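Local coordinates for protein histone deacetylase complex subunit SAP18 (Mus musculus, PDB 4A6Q) that enhances SIN3-HDAC1-mediated transcriptional repression and also serves as an auxiliary component of the exon junction complex deposited at mRNA splice junctions, at residues 16-20 / 121-125; 19-25 / 61-65; 30-36 / 132-137; 84-90 / 105-111. All blocks are in the same frame, centred on the assembly; numbering follows the deposited sequence. Where two conformers were deposited one is given.

How the interactions relate
Interactions 3 and 4 are two strand pairings of one ubiquitin-like sheet; their centres lie about 11 Å apart, and the strands containing 84-90 and 132-137 are themselves neighbours, joined for instance by Asp134 N to Ala90 O at 2.8 Å. Interactions 1 and 2 lie on the surface, centres about 9 Å apart, and share Pro19 and Ile20: one extended N-terminal segment runs over two loops, which join each other through Gln123 N to Met62 O at 2.8 Å. Interaction 1 reaches the sheet's edge where Gln125 OE1 packs 3.6 Å from Ile106 CG2 of interaction 4. The isopropyl alcohol hydrogen-bonded to Thr34 of interaction 3 probably comes from the crystallisation liquor.

Interaction 1: 16-20 / 121-125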
loop_
_atom_site.group_PDB
_atom_site.type_symbol
_atom_site.label_atom_id
_atom_site.label_comp_id
_atom_site.label_asym_id
_atom_site.label_seq_id
_atom_site.Cartn_x
_atom_site.Cartn_y
_atom_site.Cartn_z
ATOM N N PRO A 16 -18.605 -8.713 0.790
ATOM C CA PRO A 16 -18.025 -7.367 0.645
ATOM C C PRO A 16 -17.121 -7.013 1.837
ATOM O O PRO A 16 -17.369 -7.485 2.957
ATOM C CB PRO A 16 -19.259 -6.453 0.642
ATOM C CG PRO A 16 -20.374 -7.316 0.131
ATOM C CD PRO A 16 -20.071 -8.720 0.613
ATOM N N GLU A 17 -16.082 -6.212 1.609
ATOM C CA GLU A 17 -15.230 -5.827 2.727
ATOM C C GLU A 17 -16.021 -4.955 3.711
ATOM O O GLU A 17 -16.997 -4.281 3.344
ATOM C CB GLU A 17 -13.927 -5.134 2.270
ATOM C CG GLU A 17 -14.108 -3.756 1.724
ATOM C CD GLU A 17 -12.776 -3.023 1.382
ATOM O OE1 GLU A 17 -11.952 -2.760 2.289
ATOM O OE2 GLU A 17 -12.595 -2.649 0.200
ATOM N N LYS A 18 -15.590 -4.991 4.965
ATOM C CA LYS A 18 -16.293 -4.333 6.050
ATOM C C LYS A 18 -15.340 -3.394 6.755
ATOM O O LYS A 18 -14.129 -3.606 6.763
ATOM C CB LYS A 18 -16.782 -5.402 7.041
ATOM C CG LYS A 18 -17.721 -6.442 6.417
ATOM C CD LYS A 18 -18.060 -7.552 7.398
ATOM C CE LYS A 18 -18.759 -8.727 6.703
ATOM N NZ LYS A 18 -20.042 -8.348 6.044
ATOM N N PRO A 19 -15.877 -2.322 7.351
ATOM C CA PRO A 19 -14.992 -1.456 8.124
ATOM C C PRO A 19 -14.485 -2.148 9.375
ATOM O O PRO A 19 -15.139 -3.044 9.873
ATOM C CB PRO A 19 -15.902 -0.297 8.542
ATOM C CG PRO A 19 -17.070 -0.363 7.605
ATOM C CD PRO A 19 -17.251 -1.806 7.284
ATOM N N ILE A 20 -13.339 -1.702 9.862
ATOM C CA ILE A 20 -12.762 -2.171 11.135
ATOM C C ILE A 20 -13.318 -1.350 12.290
ATOM O O ILE A 20 -13.503 -0.141 12.170
ATOM C CB ILE A 20 -11.227 -1.965 11.098
ATOM C CG1 ILE A 20 -10.575 -2.784 9.956
ATOM C CG2 ILE A 20 -10.568 -2.294 12.457
ATOM C CD1 ILE A 20 -10.560 -4.270 10.186
ATOM N N THR A 121 -8.397 0.171 0.141
ATOM C CA THR A 121 -7.874 -0.122 1.465
ATOM C C THR A 121 -6.766 -1.139 1.451
ATOM O O THR A 121 -6.611 -1.944 0.513
ATOM C CB THR A 121 -8.969 -0.738 2.355
ATOM O OG1 THR A 121 -9.421 -1.940 1.762
ATOM C CG2 THR A 121 -10.145 0.221 2.536
ATOM N N LEU A 122 -5.965 -1.111 2.513
ATOM C CA LEU A 122 -4.960 -2.159 2.684
ATOM C C LEU A 122 -5.568 -3.561 2.613
ATOM O O LEU A 122 -5.041 -4.451 1.909
ATOM C CB LEU A 122 -4.206 -1.970 4.000
ATOM C CG LEU A 122 -3.399 -0.675 4.151
ATOM C CD1 LEU A 122 -2.885 -0.590 5.581
ATOM C CD2 LEU A 122 -2.231 -0.558 3.185
ATOM N N GLN A 123 -6.671 -3.781 3.303
ATOM C CA GLN A 123 -7.261 -5.126 3.301
ATOM C C GLN A 123 -7.748 -5.599 1.921
ATOM O O GLN A 123 -7.640 -6.795 1.597
ATOM C CB GLN A 123 -8.345 -5.254 4.373
ATOM C CG GLN A 123 -9.549 -4.360 4.106
ATOM C CD GLN A 123 -10.534 -4.308 5.233
ATOM O OE1 GLN A 123 -10.319 -4.916 6.296
ATOM N NE2 GLN A 123 -11.624 -3.567 5.026
ATOM N N SER A 124 -8.226 -4.665 1.103
ATOM C CA SER A 124 -8.700 -5.020 -0.232
ATOM C C SER A 124 -7.557 -5.566 -1.083
ATOM O O SER A 124 -7.780 -6.316 -2.039
ATOM C CB SER A 124 -9.375 -3.841 -0.943
ATOM O OG SER A 124 -8.454 -2.834 -1.330
ATOM N N GLN A 125 -6.331 -5.170 -0.728
ATOM C CA GLN A 125 -5.170 -5.572 -1.537
ATOM C C GLN A 125 -4.388 -6.714 -0.884
ATOM O O GLN A 125 -3.264 -7.005 -1.283
ATOM C CB GLN A 125 -4.263 -4.366 -1.784
ATOM C CG GLN A 125 -4.984 -3.197 -2.392
ATOM C CD GLN A 125 -5.590 -3.555 -3.717
ATOM O OE1 GLN A 125 -4.858 -3.960 -4.643
ATOM N NE2 GLN A 125 -6.924 -3.442 -3.836
HETATM O O HOH W 1 -11.276 -0.827 -0.981
HETATM O O HOH W 2 -12.728 -5.894 7.573
#
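Glu17 OE1 is the polar focus of this contact: it accepts hydrogen bonds from Thr121 OG1 at 2.7 Å and from Gln123 NE2 at 2.9 Å. The same Gln123 NE2 also donates to Lys18 O at 3.0 Å, so one primary amide grips both a side chain and a main-chain carbonyl of the extended 16-20 segment. Glutamine suits the place because its NH2 group can donate two hydrogen bonds while its carbonyl oxygen accepts: water 2 donates to Gln123 OE1 (2.9 Å) and Lys18 O (2.8 Å). On the other side of the carboxylate, water 1 donates to Glu17 OE2 at 2.5 Å and accepts from Thr121 N at 3.2 Å. Thr121 in turn begins an ST motif, its OG1 accepting from Ser124 N at 3.0 Å, at the start of a short 3-10 turn in the loop between strands 101-110 and 132-138. Ser124 OG donates a hydrogen bond to Thr121 O at 2.8 Å. Packing is slight: Glu17 OE2 lies 3.6 Å from Ser124 CB, and Ile20 CD1 sits 4.0 Å from Gln123 OE1. Lys18 directs its CB away, leaving the long charged chain at the surface.

Interaction 2: 19-25 / 61-65; sequences PIDREKT and WMDAT
Two irregular segments meet here, 19-25 lying against a type I beta turn, Trp61 to Ala64, closed by Ala64 N to Trp61 O at 3.0 Å. CA atoms approach most closely at Pro19 and Asp63 (6.1 Å) and at Arg22 and Trp61 (7.0 Å). Pro19 and Ile20 are extended; Asp21 (phi/psi -80/90) centres an inverse gamma turn, Arg22 and Glu23 lie near -66/-29, and Asp21 O accepts from Lys24 N at 3.1 Å and Thr25 OG1 at 2.9 Å. Aspartate offers two oxygens: with chi1 p, Asp63 OD2 accepts from Ile20 N (2.9 Å) while OD1 forms a salt bridge with Arg22, receiving NE at 3.0 Å and NH2 at 2.9 Å. A water bridges Ile20 O (2.8 Å) and Asp63 OD2 (2.7 Å). Arginine's aliphatic stem can lie on an indole while its guanidinium reaches the carboxylate: Arg22 (chi1 m, chi2 and chi3 t) puts CG 3.7 Å above the centroid of the Trp61 five-membered ring, a CH-pi contact, and CD 3.5 Å from Trp61 CE3. Trp61 (chi1 m, chi2 -94°) donates from NE1 to Thr25 O at 2.9 Å. Ile20, m at both angles, brings CG2 to 4.0 Å from Trp61 CD1 and CD1 to 4.2 Å from CB of selenomethionine Met62. The contact folds the segment before strand 28-35 onto the link from strand 56-60 to helix 66-76, which Thr65 N-caps and whose Glu68 gives Arg22 a second salt bridge.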
loop_
_atom_site.group_PDB
_atom_site.type_symbol
_atom_site.label_atom_id
_atom_site.label_comp_id
_atom_site.label_asym_id
_atom_site.label_seq_id
_atom_site.Cartn_x
_atom_site.Cartn_y
_atom_site.Cartn_z
ATOM N N PRO A 19 -15.877 -2.322 7.351
ATOM C CA PRO A 19 -14.992 -1.456 8.124
ATOM C C PRO A 19 -14.485 -2.148 9.375
ATOM O O PRO A 19 -15.139 -3.044 9.873
ATOM C CB PRO A 19 -15.902 -0.297 8.542
ATOM C CG PRO A 19 -17.070 -0.363 7.605
ATOM C CD PRO A 19 -17.251 -1.806 7.284
ATOM N N ILE A 20 -13.339 -1.702 9.862
ATOM C CA ILE A 20 -12.762 -2.171 11.135
ATOM C C ILE A 20 -13.318 -1.350 12.290
ATOM O O ILE A 20 -13.503 -0.141 12.170
ATOM C CB ILE A 20 -11.227 -1.965 11.098
ATOM C CG1 ILE A 20 -10.575 -2.784 9.956
ATOM C CG2 ILE A 20 -10.568 -2.294 12.457
ATOM C CD1 ILE A 20 -10.560 -4.270 10.186
ATOM N N ASP A 21 -13.614 -2.001 13.423
ATOM C CA ASP A 21 -13.976 -1.262 14.642
ATOM C C ASP A 21 -12.669 -0.795 15.264
ATOM O O ASP A 21 -12.039 -1.516 16.028
ATOM C CB ASP A 21 -14.771 -2.129 15.633
ATOM C CG ASP A 21 -15.229 -1.338 16.837
ATOM O OD1 ASP A 21 -14.676 -0.254 17.066
ATOM O OD2 ASP A 21 -16.166 -1.773 17.554
ATOM N N ARG A 22 -12.222 0.395 14.885
ATOM C CA ARG A 22 -10.910 0.887 15.264
ATOM C C ARG A 22 -10.774 1.111 16.766
ATOM O O ARG A 22 -9.687 0.980 17.346
ATOM C CB ARG A 22 -10.582 2.158 14.446
ATOM C CG ARG A 22 -10.471 1.907 12.944
ATOM C CD ARG A 22 -10.139 3.200 12.227
ATOM N NE ARG A 22 -9.703 2.915 10.866
ATOM C CZ ARG A 22 -9.087 3.788 10.074
ATOM N NH1 ARG A 22 -8.840 5.021 10.496
ATOM N NH2 ARG A 22 -8.712 3.395 8.862
ATOM N N GLU A 23 -11.890 1.422 17.413
ATOM C CA GLU A 23 -11.851 1.599 18.861
ATOM C C GLU A 23 -11.543 0.298 19.603
ATOM O O GLU A 23 -10.997 0.335 20.701
ATOM C CB GLU A 23 -13.163 2.210 19.387
ATOM N N LYS A 24 -11.913 -0.835 19.028
ATOM C CA LYS A 24 -11.702 -2.133 19.693
ATOM C C LYS A 24 -10.593 -2.957 19.056
ATOM O O LYS A 24 -10.437 -4.102 19.382
ATOM C CB LYS A 24 -12.991 -2.906 19.644
ATOM C CG LYS A 24 -14.020 -2.452 20.734
ATOM C CD LYS A 24 -15.308 -3.255 20.595
ATOM C CE LYS A 24 -16.211 -3.075 21.810
ATOM N NZ LYS A 24 -15.598 -3.683 23.065
ATOM N N THR A 25 -9.814 -2.369 18.160
ATOM C CA THR A 25 -8.757 -3.114 17.468
ATOM C C THR A 25 -7.454 -2.368 17.664
ATOM O O THR A 25 -7.371 -1.175 17.367
ATOM C CB THR A 25 -9.045 -3.161 15.963
ATOM O OG1 THR A 25 -10.308 -3.792 15.744
ATOM C CG2 THR A 25 -7.952 -3.959 15.194
ATOM N N TRP A 61 -4.944 0.933 10.625
ATOM C CA TRP A 61 -5.766 -0.273 10.652
ATOM C C TRP A 61 -5.902 -0.860 9.236
ATOM O O TRP A 61 -5.492 -0.232 8.268
ATOM C CB TRP A 61 -7.149 0.026 11.228
ATOM C CG TRP A 61 -7.126 0.411 12.683
ATOM C CD1 TRP A 61 -7.303 -0.426 13.780
ATOM C CD2 TRP A 61 -6.905 1.719 13.207
ATOM N NE1 TRP A 61 -7.198 0.314 14.941
ATOM C CE2 TRP A 61 -6.958 1.625 14.616
ATOM C CE3 TRP A 61 -6.680 2.977 12.618
ATOM C CZ2 TRP A 61 -6.793 2.737 15.446
ATOM C CZ3 TRP A 61 -6.511 4.060 13.433
ATOM C CH2 TRP A 61 -6.560 3.943 14.835
HETATM N N MSE A 62 -6.445 -2.073 9.119
HETATM C CA MSE A 62 -6.541 -2.767 7.824
HETATM C C MSE A 62 -7.472 -2.084 6.831
HETATM O O MSE A 62 -7.409 -2.386 5.646
HETATM C CB MSE A 62 -6.970 -4.235 8.023
HETATM C CG MSE A 62 -5.962 -5.057 8.768
HETATM SE SE MSE A 62 -4.406 -5.283 7.661
HETATM C CE MSE A 62 -5.192 -6.017 6.053
ATOM N N ASP A 63 -8.336 -1.195 7.307
ATOM C CA ASP A 63 -9.216 -0.423 6.405
ATOM C C ASP A 63 -8.683 0.965 6.104
ATOM O O ASP A 63 -9.426 1.826 5.588
ATOM C CB ASP A 63 -10.685 -0.419 6.917
ATOM C CG ASP A 63 -10.878 0.362 8.216
ATOM O OD1 ASP A 63 -9.865 0.728 8.874
ATOM O OD2 ASP A 63 -12.049 0.602 8.581
ATOM N N ALA A 64 -7.399 1.190 6.394
ATOM C CA ALA A 64 -6.755 2.416 5.950
ATOM C C ALA A 64 -6.875 2.543 4.413
ATOM O O ALA A 64 -6.598 1.591 3.680
ATOM C CB ALA A 64 -5.301 2.421 6.351
ATOM N N THR A 65 -7.230 3.740 3.947
ATOM C CA THR A 65 -7.348 4.017 2.489
ATOM C C THR A 65 -6.133 4.747 1.965
ATOM O O THR A 65 -5.363 5.354 2.727
ATOM C CB THR A 65 -8.560 4.887 2.173
ATOM O OG1 THR A 65 -8.382 6.181 2.761
ATOM C CG2 THR A 65 -9.839 4.236 2.736
HETATM O O HOH W 3 -13.194 2.101 10.542
#

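Interaction 3: 30-36 / 132-137. With IPA (isopropyl alcohol), chain B.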
loop_
_atom_site.group_PDB
_atom_site.type_symbol
_atom_site.label_atom_id
_atom_site.label_comp_id
_atom_site.label_asym_id
_atom_site.label_seq_id
_atom_site.Cartn_x
_atom_site.Cartn_y
_atom_site.Cartn_z
ATOM N N LEU A 30 2.629 0.384 10.480
ATOM C CA LEU A 30 2.867 0.346 9.031
ATOM C C LEU A 30 4.181 1.070 8.716
ATOM O O LEU A 30 4.363 2.194 9.120
ATOM C CB LEU A 30 1.718 1.072 8.351
ATOM C CG LEU A 30 1.778 1.227 6.820
ATOM C CD1 LEU A 30 1.700 -0.154 6.182
ATOM C CD2 LEU A 30 0.693 2.152 6.319
ATOM N N ARG A 31 5.077 0.404 7.994
ATOM C CA ARG A 31 6.365 0.999 7.595
ATOM C C ARG A 31 6.253 1.438 6.137
ATOM O O ARG A 31 5.983 0.614 5.248
ATOM C CB ARG A 31 7.484 -0.032 7.768
ATOM C CG ARG A 31 7.617 -0.522 9.250
ATOM C CD ARG A 31 8.691 -1.596 9.398
ATOM N NE ARG A 31 10.025 -1.046 9.186
ATOM C CZ ARG A 31 11.147 -1.755 9.209
ATOM N NH1 ARG A 31 11.115 -3.072 9.429
ATOM N NH2 ARG A 31 12.308 -1.150 8.986
ATOM N N VAL A 32 6.398 2.741 5.915
ATOM C CA VAL A 32 6.193 3.335 4.589
ATOM C C VAL A 32 7.512 3.888 4.089
ATOM O O VAL A 32 8.193 4.625 4.798
ATOM C CB VAL A 32 5.200 4.499 4.706
ATOM C CG1 VAL A 32 4.967 5.147 3.344
ATOM C CG2 VAL A 32 3.873 3.991 5.273
ATOM N N PHE A 33 7.894 3.485 2.884
ATOM C CA PHE A 33 9.091 3.984 2.261
ATOM C C PHE A 33 8.639 4.837 1.106
ATOM O O PHE A 33 7.585 4.570 0.532
ATOM C CB PHE A 33 9.945 2.801 1.798
ATOM C CG PHE A 33 10.377 1.914 2.949
ATOM C CD1 PHE A 33 9.578 0.869 3.379
ATOM C CD2 PHE A 33 11.566 2.167 3.628
ATOM C CE1 PHE A 33 9.953 0.079 4.445
ATOM C CE2 PHE A 33 11.960 1.369 4.688
ATOM C CZ PHE A 33 11.132 0.340 5.120
ATOM N N THR A 34 9.410 5.864 0.809
ATOM C CA THR A 34 9.002 6.808 -0.240
ATOM C C THR A 34 10.166 7.098 -1.178
ATOM O O THR A 34 11.335 6.996 -0.798
ATOM C CB THR A 34 8.442 8.167 0.328
ATOM O OG1 THR A 34 9.427 8.802 1.161
ATOM C CG2 THR A 34 7.174 7.948 1.173
ATOM N N THR A 35 9.833 7.452 -2.417
ATOM C CA THR A 35 10.847 7.923 -3.357
ATOM C C THR A 35 10.418 9.226 -3.996
ATOM O O THR A 35 9.232 9.570 -4.000
ATOM C CB THR A 35 11.114 6.926 -4.517
ATOM O OG1 THR A 35 9.978 6.919 -5.411
ATOM C CG2 THR A 35 11.358 5.533 -4.002
ATOM N N ASN A 36 11.408 9.938 -4.550
ATOM C CA ASN A 36 11.117 11.108 -5.404
ATOM C C ASN A 36 11.862 11.097 -6.733
ATOM O O ASN A 36 12.030 12.140 -7.359
ATOM C CB ASN A 36 11.322 12.424 -4.641
ATOM C CG ASN A 36 12.764 12.640 -4.184
ATOM O OD1 ASN A 36 13.661 11.841 -4.452
ATOM N ND2 ASN A 36 12.985 13.745 -3.483
ATOM N N TYR A 132 5.738 -4.174 3.621
ATOM C CA TYR A 132 6.041 -2.729 3.599
ATOM C C TYR A 132 5.196 -2.026 2.555
ATOM O O TYR A 132 4.713 -2.661 1.592
ATOM C CB TYR A 132 7.520 -2.476 3.286
ATOM C CG TYR A 132 8.471 -3.332 4.100
ATOM C CD1 TYR A 132 8.450 -3.280 5.473
ATOM C CD2 TYR A 132 9.398 -4.146 3.480
ATOM C CE1 TYR A 132 9.322 -4.058 6.241
ATOM C CE2 TYR A 132 10.262 -4.916 4.230
ATOM C CZ TYR A 132 10.226 -4.854 5.606
ATOM O OH TYR A 132 11.093 -5.624 6.381
ATOM N N LEU A 133 4.976 -0.726 2.750
ATOM C CA LEU A 133 4.316 0.076 1.710
ATOM C C LEU A 133 5.325 0.998 1.059
ATOM O O LEU A 133 6.118 1.634 1.745
ATOM C CB LEU A 133 3.217 0.910 2.360
ATOM C CG LEU A 133 2.165 1.503 1.438
ATOM C CD1 LEU A 133 1.300 0.395 0.786
ATOM C CD2 LEU A 133 1.282 2.423 2.301
ATOM N N ASP A 134 5.337 1.050 -0.278
ATOM C CA ASP A 134 6.304 1.907 -0.978
ATOM C C ASP A 134 5.513 2.928 -1.770
ATOM O O ASP A 134 4.595 2.565 -2.504
ATOM C CB ASP A 134 7.151 1.061 -1.944
ATOM C CG ASP A 134 8.433 1.743 -2.341
ATOM O OD1 ASP A 134 9.274 1.988 -1.471
ATOM O OD2 ASP A 134 8.654 2.001 -3.543
ATOM N N ILE A 135 5.842 4.199 -1.632
ATOM C CA ILE A 135 5.102 5.237 -2.354
ATOM C C ILE A 135 6.062 6.047 -3.202
ATOM O O ILE A 135 6.967 6.683 -2.683
ATOM C CB ILE A 135 4.362 6.187 -1.388
ATOM C CG1 ILE A 135 3.554 5.391 -0.367
ATOM C CG2 ILE A 135 3.498 7.179 -2.187
ATOM C CD1 ILE A 135 2.896 6.303 0.674
ATOM N N ALA A 136 5.869 6.014 -4.516
ATOM C CA ALA A 136 6.676 6.810 -5.415
ATOM C C ALA A 136 5.922 8.122 -5.648
ATOM O O ALA A 136 4.792 8.107 -6.154
ATOM C CB ALA A 136 6.884 6.069 -6.737
ATOM N N ILE A 137 6.524 9.237 -5.253
ATOM C CA ILE A 137 5.836 10.533 -5.332
ATOM C C ILE A 137 6.432 11.274 -6.519
ATOM O O ILE A 137 7.658 11.362 -6.651
ATOM C CB ILE A 137 6.045 11.335 -4.051
ATOM C CG1 ILE A 137 5.581 10.512 -2.841
ATOM C CG2 ILE A 137 5.251 12.670 -4.110
ATOM C CD1 ILE A 137 5.876 11.168 -1.482
HETATM C C1 IPA B . 9.660 12.070 -0.270
HETATM C C2 IPA B . 11.112 11.645 -0.457
HETATM C C3 IPA B . 11.920 12.126 0.744
HETATM O O2 IPA B . 11.207 10.232 -0.535
HETATM O O HOH W 4 9.098 8.977 -7.154
HETATM O O HOH W 5 9.609 12.763 -8.384
#
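Strands 30-35 and 132-137 run parallel, side by side in the middle of the mixed five-stranded sheet of a ubiquitin-like beta-grasp fold. Their axes come within 4.6 Å and diverge by 24°, the ordinary twist, and residues pair in step from Val32 with Leu133 to Thr35 with Ala136. Side chains alternate between the two faces. On the one bearing Val32, Thr34, Leu133 and Ile135, the aliphatic residues pack together: Val32 sits between its neighbours, CG2 4.2 Å from Leu133 CD2 and CG1 3.6 Å from Ile135 CD1, while Leu30 CD2 closes on Leu133 CD2 at 4.1 Å. Helix 66-76 covers this layer through Leu69 and Val73. Across the sheet, Phe33 (chi1 m) pushes its ring edge toward the face of Tyr132, the centroids 5.5 Å apart and the planes at 82°; Phe46 and Tyr101 add further rings to this aromatic cluster. Small Ala136 leaves a hollow beside Thr35, whose OG1 comes within 3.5 Å of Ala136 CB and hydrogen-bonds to Arg39 O. Asp134, buried in the same layer, has its carboxylate satisfied by His40 and His41. Isopropyl alcohol, probably from the crystallisation liquor, shares a 2.8 Å hydrogen bond between its O2 and Thr34 OG1. Five backbone hydrogen bonds form the parallel ladder, beginning with Leu133 N to Arg31 O at 3.0 Å and finishing with Ile137 N to Thr35 O, also 3.0 Å.

Interaction 4: 84-90 / 105-111; sequences GTHFNFA and EIGSTMS
Phe89, chi1 m, turns its ring edge toward Gly107 O and Thr109 OG1 (CE1 to OG1 4.0 Å), and its CB packs 3.7 Å from Ile106 CG1. It belongs to an antiparallel beta hairpin, strands 86-94 and 101-110, at one border of the ubiquitin-like sheet. Axes approach to 4.6 Å and run at 157°. Phe87 pairs with Thr109 and Phe89 with Gly107 as hydrogen-bonded pairs; His86 with Met110, Asn88 with Ser108 and Ala90 with Glu105 are non-hydrogen-bonded. Between Phe89 and Ala90 the register slips by one in a classic beta bulge, Ile106 (-115/-32) and Gly107 (171/176) both facing Phe89: Phe89 N donates to Gly107 O and Ile106 N to Phe89 O, each 2.8 Å. Further along, Phe87 N to Thr109 O (2.9 Å) and Thr109 N to Phe87 O (3.0 Å) make a reciprocal pair. Phe87 (m), Phe89 (m) and Thr109 (p) share the face where helix 66-76 meets Phe89 and Thr109 through Thr70. On the opposite face stand His86 and Asn88, both t, with Ser108 and the selenomethionine Met110; Asn88 OD1 takes a hydrogen bond from His40. Gly84 adopts 99/-13, where a CB would jam against the preceding carbonyl. Beyond the strand ends, Ser111 N reaches Thr85 O at 2.9 Å, and Gly84 N donates to Ser111 O at 2.9 Å.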
loop_
_atom_site.group_PDB
_atom_site.type_symbol
_atom_site.label_atom_id
_atom_site.label_comp_id
_atom_site.label_asym_id
_atom_site.label_seq_id
_atom_site.Cartn_x
_atom_site.Cartn_y
_atom_site.Cartn_z
ATOM N N GLY A 84 -2.051 18.234 -7.835
ATOM C CA GLY A 84 -1.538 17.470 -8.952
ATOM C C GLY A 84 -0.424 16.497 -8.629
ATOM O O GLY A 84 -0.057 15.697 -9.492
ATOM N N THR A 85 0.162 16.613 -7.443
ATOM C CA THR A 85 1.226 15.692 -7.050
ATOM C C THR A 85 0.676 14.275 -7.064
ATOM O O THR A 85 -0.413 14.033 -6.577
ATOM C CB THR A 85 1.748 16.053 -5.641
ATOM O OG1 THR A 85 2.323 17.369 -5.694
ATOM C CG2 THR A 85 2.836 15.074 -5.227
ATOM N N HIS A 86 1.448 13.337 -7.626
ATOM C CA HIS A 86 0.980 11.976 -7.841
ATOM C C HIS A 86 1.652 11.020 -6.865
ATOM O O HIS A 86 2.856 11.075 -6.646
ATOM C CB HIS A 86 1.336 11.584 -9.278
ATOM C CG HIS A 86 0.771 10.279 -9.735
ATOM N ND1 HIS A 86 1.446 9.081 -9.619
ATOM C CD2 HIS A 86 -0.370 9.996 -10.415
ATOM C CE1 HIS A 86 0.718 8.111 -10.152
ATOM N NE2 HIS A 86 -0.379 8.644 -10.657
ATOM N N PHE A 87 0.829 10.199 -6.225
ATOM C CA PHE A 87 1.330 9.190 -5.290
ATOM C C PHE A 87 1.043 7.797 -5.798
ATOM O O PHE A 87 -0.120 7.406 -5.912
ATOM C CB PHE A 87 0.615 9.372 -3.952
ATOM C CG PHE A 87 0.840 10.712 -3.309
ATOM C CD1 PHE A 87 0.086 11.828 -3.710
ATOM C CD2 PHE A 87 1.782 10.861 -2.293
ATOM C CE1 PHE A 87 0.281 13.069 -3.089
ATOM C CE2 PHE A 87 1.975 12.087 -1.678
ATOM C CZ PHE A 87 1.231 13.202 -2.086
ATOM N N ASN A 88 2.087 7.037 -6.134
ATOM C CA ASN A 88 1.905 5.700 -6.663
ATOM C C ASN A 88 2.252 4.681 -5.598
ATOM O O ASN A 88 3.378 4.638 -5.128
ATOM C CB ASN A 88 2.840 5.500 -7.859
ATOM C CG ASN A 88 2.502 4.272 -8.673
ATOM O OD1 ASN A 88 2.724 3.134 -8.254
ATOM N ND2 ASN A 88 2.015 4.502 -9.881
ATOM N N PHE A 89 1.265 3.894 -5.187
ATOM C CA PHE A 89 1.460 2.947 -4.065
ATOM C C PHE A 89 1.757 1.527 -4.545
ATOM O O PHE A 89 1.100 1.025 -5.484
ATOM C CB PHE A 89 0.174 2.841 -3.237
ATOM C CG PHE A 89 -0.124 4.020 -2.356
ATOM C CD1 PHE A 89 -0.613 5.205 -2.889
ATOM C CD2 PHE A 89 0.043 3.914 -0.969
ATOM C CE1 PHE A 89 -0.940 6.289 -2.050
ATOM C CE2 PHE A 89 -0.291 5.004 -0.136
ATOM C CZ PHE A 89 -0.764 6.170 -0.685
ATOM N N ALA A 90 2.654 0.851 -3.831
ATOM C CA ALA A 90 2.944 -0.549 -4.075
ATOM C C ALA A 90 3.145 -1.251 -2.741
ATOM O O ALA A 90 3.611 -0.623 -1.797
ATOM C CB ALA A 90 4.199 -0.700 -4.914
ATOM N N GLU A 105 2.347 -3.207 -7.545
ATOM C CA GLU A 105 1.711 -1.897 -7.595
ATOM C C GLU A 105 0.225 -2.055 -7.350
ATOM O O GLU A 105 -0.411 -2.940 -7.928
ATOM C CB GLU A 105 1.937 -1.254 -8.969
ATOM C CG GLU A 105 1.386 0.174 -9.075
ATOM C CD GLU A 105 -0.065 0.237 -9.553
ATOM O OE1 GLU A 105 -0.609 -0.789 -10.008
ATOM O OE2 GLU A 105 -0.674 1.328 -9.489
ATOM N N ILE A 106 -0.352 -1.193 -6.501
ATOM C CA ILE A 106 -1.772 -1.340 -6.175
ATOM C C ILE A 106 -2.692 -0.195 -6.645
ATOM O O ILE A 106 -3.843 -0.436 -6.995
ATOM C CB ILE A 106 -2.049 -1.593 -4.640
ATOM C CG1 ILE A 106 -1.447 -0.498 -3.764
ATOM C CG2 ILE A 106 -1.462 -2.948 -4.226
ATOM C CD1 ILE A 106 -1.888 -0.584 -2.264
ATOM N N GLY A 107 -2.197 1.019 -6.688
ATOM C CA GLY A 107 -3.090 2.142 -6.998
ATOM C C GLY A 107 -2.418 3.465 -6.794
ATOM O O GLY A 107 -1.274 3.547 -6.344
ATOM N N SER A 108 -3.122 4.561 -7.138
ATOM C CA SER A 108 -2.519 5.882 -7.004
ATOM C C SER A 108 -3.550 6.921 -6.633
ATOM O O SER A 108 -4.757 6.718 -6.813
ATOM C CB SER A 108 -1.809 6.333 -8.285
ATOM O OG SER A 108 -2.725 6.420 -9.348
ATOM N N THR A 109 -3.049 8.011 -6.095
ATOM C CA THR A 109 -3.886 9.157 -5.756
ATOM C C THR A 109 -3.168 10.431 -6.217
ATOM O O THR A 109 -1.997 10.414 -6.592
ATOM C CB THR A 109 -4.101 9.293 -4.255
ATOM O OG1 THR A 109 -2.846 9.488 -3.607
ATOM C CG2 THR A 109 -4.806 8.092 -3.640
HETATM N N MSE A 110 -3.895 11.552 -6.194
HETATM C CA MSE A 110 -3.337 12.822 -6.593
HETATM C C MSE A 110 -3.820 13.923 -5.661
HETATM O O MSE A 110 -4.995 13.978 -5.315
HETATM C CB MSE A 110 -3.773 13.119 -8.015
HETATM C CG MSE A 110 -3.384 14.456 -8.454
HETATM SE SE MSE A 110 -3.761 14.548 -10.302
HETATM C CE MSE A 110 -2.207 13.552 -10.961
ATOM N N SER A 111 -2.900 14.781 -5.242
ATOM C CA SER A 111 -3.250 15.899 -4.372
ATOM C C SER A 111 -4.296 16.804 -4.988
ATOM O O SER A 111 -4.120 17.268 -6.097
ATOM C CB SER A 111 -2.008 16.731 -4.073
ATOM O OG SER A 111 -1.168 16.024 -3.200
#